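Local structure of hypothetical protein VC0714 (Vibrio cholerae O1 biovar eltor str. N16961, 1U9D) at residues N38-L43 with A86-D91. The protein is of unknown function but belongs to the DUF1904 family of the MIF (macrophage migration inhibitory factor) clan and probably has a tautomerase-like fold. Sequence-based numbering, arbitrary orientation.
Sequences NELSSL and AQVITD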
loop_
_atom_site.group_PDB
_atom_site.type_symbol
_atom_site.label_atom_id
_atom_site.label_comp_id
_atom_site.label_asym_id
_atom_site.label_seq_id
_atom_site.Cartn_x
_atom_site.Cartn_y
_atom_site.Cartn_z
ATOM N N ASN A 38 -4.114 1.286 16.166
ATOM C CA ASN A 38 -2.713 1.613 15.974
ATOM C C ASN A 38 -2.014 0.559 15.121
ATOM O O ASN A 38 -1.383 0.884 14.112
ATOM C CB ASN A 38 -1.988 1.727 17.316
ATOM C CG ASN A 38 -2.333 2.988 18.075
ATOM O OD1 ASN A 38 -2.784 3.977 17.511
ATOM N ND2 ASN A 38 -2.107 2.950 19.380
ATOM N N GLU A 39 -2.155 -0.702 15.506
ATOM C CA GLU A 39 -1.477 -1.789 14.799
ATOM C C GLU A 39 -2.008 -2.053 13.385
ATOM O O GLU A 39 -1.212 -2.221 12.449
ATOM C CB GLU A 39 -1.438 -3.082 15.629
ATOM C CG GLU A 39 -0.303 -3.989 15.172
ATOM C CD GLU A 39 -0.023 -5.196 16.059
ATOM O OE1 GLU A 39 -0.724 -5.408 17.071
ATOM O OE2 GLU A 39 0.923 -5.953 15.722
ATOM N N LEU A 40 -3.327 -2.059 13.203
ATOM C CA LEU A 40 -3.905 -2.306 11.870
ATOM C C LEU A 40 -3.661 -1.175 10.882
ATOM O O LEU A 40 -3.396 -1.419 9.708
ATOM C CB LEU A 40 -5.397 -2.598 11.967
ATOM C CG LEU A 40 -5.739 -3.871 12.736
ATOM C CD1 LEU A 40 -7.254 -4.029 12.860
ATOM C CD2 LEU A 40 -5.137 -5.093 12.060
ATOM N N SER A 41 -3.730 0.067 11.333
ATOM C CA SER A 41 -3.558 1.174 10.397
ATOM C C SER A 41 -2.109 1.218 9.893
ATOM O O SER A 41 -1.875 1.499 8.720
ATOM C CB SER A 41 -4.021 2.505 10.987
ATOM O OG SER A 41 -3.325 2.820 12.157
ATOM N N SER A 42 -1.160 0.903 10.777
ATOM C CA SER A 42 0.251 0.755 10.412
ATOM C C SER A 42 0.472 -0.407 9.460
ATOM O O SER A 42 1.111 -0.269 8.407
ATOM C CB SER A 42 1.098 0.484 11.654
ATOM O OG SER A 42 1.077 1.578 12.535
ATOM N N LEU A 43 -0.047 -1.562 9.847
ATOM C CA LEU A 43 0.114 -2.768 9.057
ATOM C C LEU A 43 -0.408 -2.616 7.635
ATOM O O LEU A 43 0.240 -3.053 6.707
ATOM C CB LEU A 43 -0.593 -3.927 9.721
ATOM C CG LEU A 43 -0.436 -5.234 8.965
ATOM C CD1 LEU A 43 0.991 -5.764 9.150
ATOM C CD2 LEU A 43 -1.477 -6.223 9.410
ATOM N N ALA A 86 -5.554 -11.403 10.696
ATOM C CA ALA A 86 -6.087 -12.364 11.618
ATOM C C ALA A 86 -5.090 -12.588 12.744
ATOM O O ALA A 86 -5.465 -12.683 13.900
ATOM C CB ALA A 86 -6.381 -13.664 10.905
ATOM N N GLN A 87 -3.818 -12.677 12.408
ATOM C CA GLN A 87 -2.803 -12.899 13.445
ATOM C C GLN A 87 -2.667 -11.715 14.420
ATOM O O GLN A 87 -2.569 -11.933 15.626
ATOM C CB GLN A 87 -1.467 -13.294 12.831
ATOM C CG GLN A 87 -0.489 -14.002 13.795
ATOM C CD GLN A 87 -1.039 -15.324 14.343
ATOM O OE1 GLN A 87 -1.095 -16.324 13.617
ATOM N NE2 GLN A 87 -1.467 -15.323 15.617
ATOM N N VAL A 88 -2.732 -10.485 13.922
ATOM C CA VAL A 88 -2.684 -9.286 14.784
ATOM C C VAL A 88 -3.854 -9.221 15.778
ATOM O O VAL A 88 -3.669 -9.020 16.982
ATOM C CB VAL A 88 -2.674 -7.990 13.955
ATOM C CG1 VAL A 88 -2.902 -6.751 14.870
ATOM C CG2 VAL A 88 -1.381 -7.870 13.167
ATOM N N ILE A 89 -5.064 -9.430 15.273
ATOM C CA ILE A 89 -6.263 -9.382 16.088
ATOM C C ILE A 89 -6.175 -10.464 17.150
ATOM O O ILE A 89 -6.488 -10.241 18.293
ATOM C CB ILE A 89 -7.530 -9.581 15.218
ATOM C CG1 ILE A 89 -7.763 -8.366 14.322
ATOM C CG2 ILE A 89 -8.748 -9.778 16.082
ATOM C CD1 ILE A 89 -8.884 -8.562 13.255
ATOM N N THR A 90 -5.742 -11.653 16.755
ATOM C CA THR A 90 -5.688 -12.768 17.670
ATOM C C THR A 90 -4.713 -12.523 18.801
ATOM O O THR A 90 -5.051 -12.721 19.976
ATOM C CB THR A 90 -5.334 -14.032 16.888
ATOM O OG1 THR A 90 -6.381 -14.276 15.935
ATOM C CG2 THR A 90 -5.343 -15.238 17.787
ATOM N N ASP A 91 -3.539 -12.035 18.440
ATOM C CA ASP A 91 -2.478 -11.714 19.382
ATOM C C ASP A 91 -2.862 -10.622 20.381
ATOM O O ASP A 91 -2.631 -10.772 21.582
ATOM C CB ASP A 91 -1.191 -11.378 18.612
ATOM C CG ASP A 91 -0.479 -12.636 18.096
ATOM O OD1 ASP A 91 -0.851 -13.754 18.542
ATOM O OD2 ASP A 91 0.454 -12.623 17.250
#
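Helices 26-44 and 79-97, the antiparallel pair expected of a tautomerase-like alpha/beta fold, pack together here through Val88, which points at Glu39, Leu40 and Leu43. The axes of segments 38-43 and 86-91 come within 10.5 Å at an angle of 164°, and the CA atoms of Glu39 and Val88 lie 7.6 Å apart. Glu39 meets Val88 head-on. With CG anti to the backbone N (chi1 -157°) and the chain extended beyond it, its methylenes and carboxylate are laid against the valine methyls: Glu39 CG is 3.8 Å and Glu39 OE1 3.4 Å from Val88 CG1. This is van der Waals contact between a carboxylate and an apolar branch. Two leucines lie alongside Val88, running the other way, each using CD2: that of Leu40 meets Val88 CG1 at 4.0 Å, that of Leu43 meets Val88 CG2 at 4.1 Å. The valine methyls thus divide the leucines between them, while both adjoin the glutamate. Toward the interior, Leu40 also touches Ile85 and Phe51, and Val88 and Ile89 both reach Leu36 on helix 26-44. Ile89 then continues the packing onto Val105 of strand 104-109, an outermost strand of the four-stranded sheet within this chain.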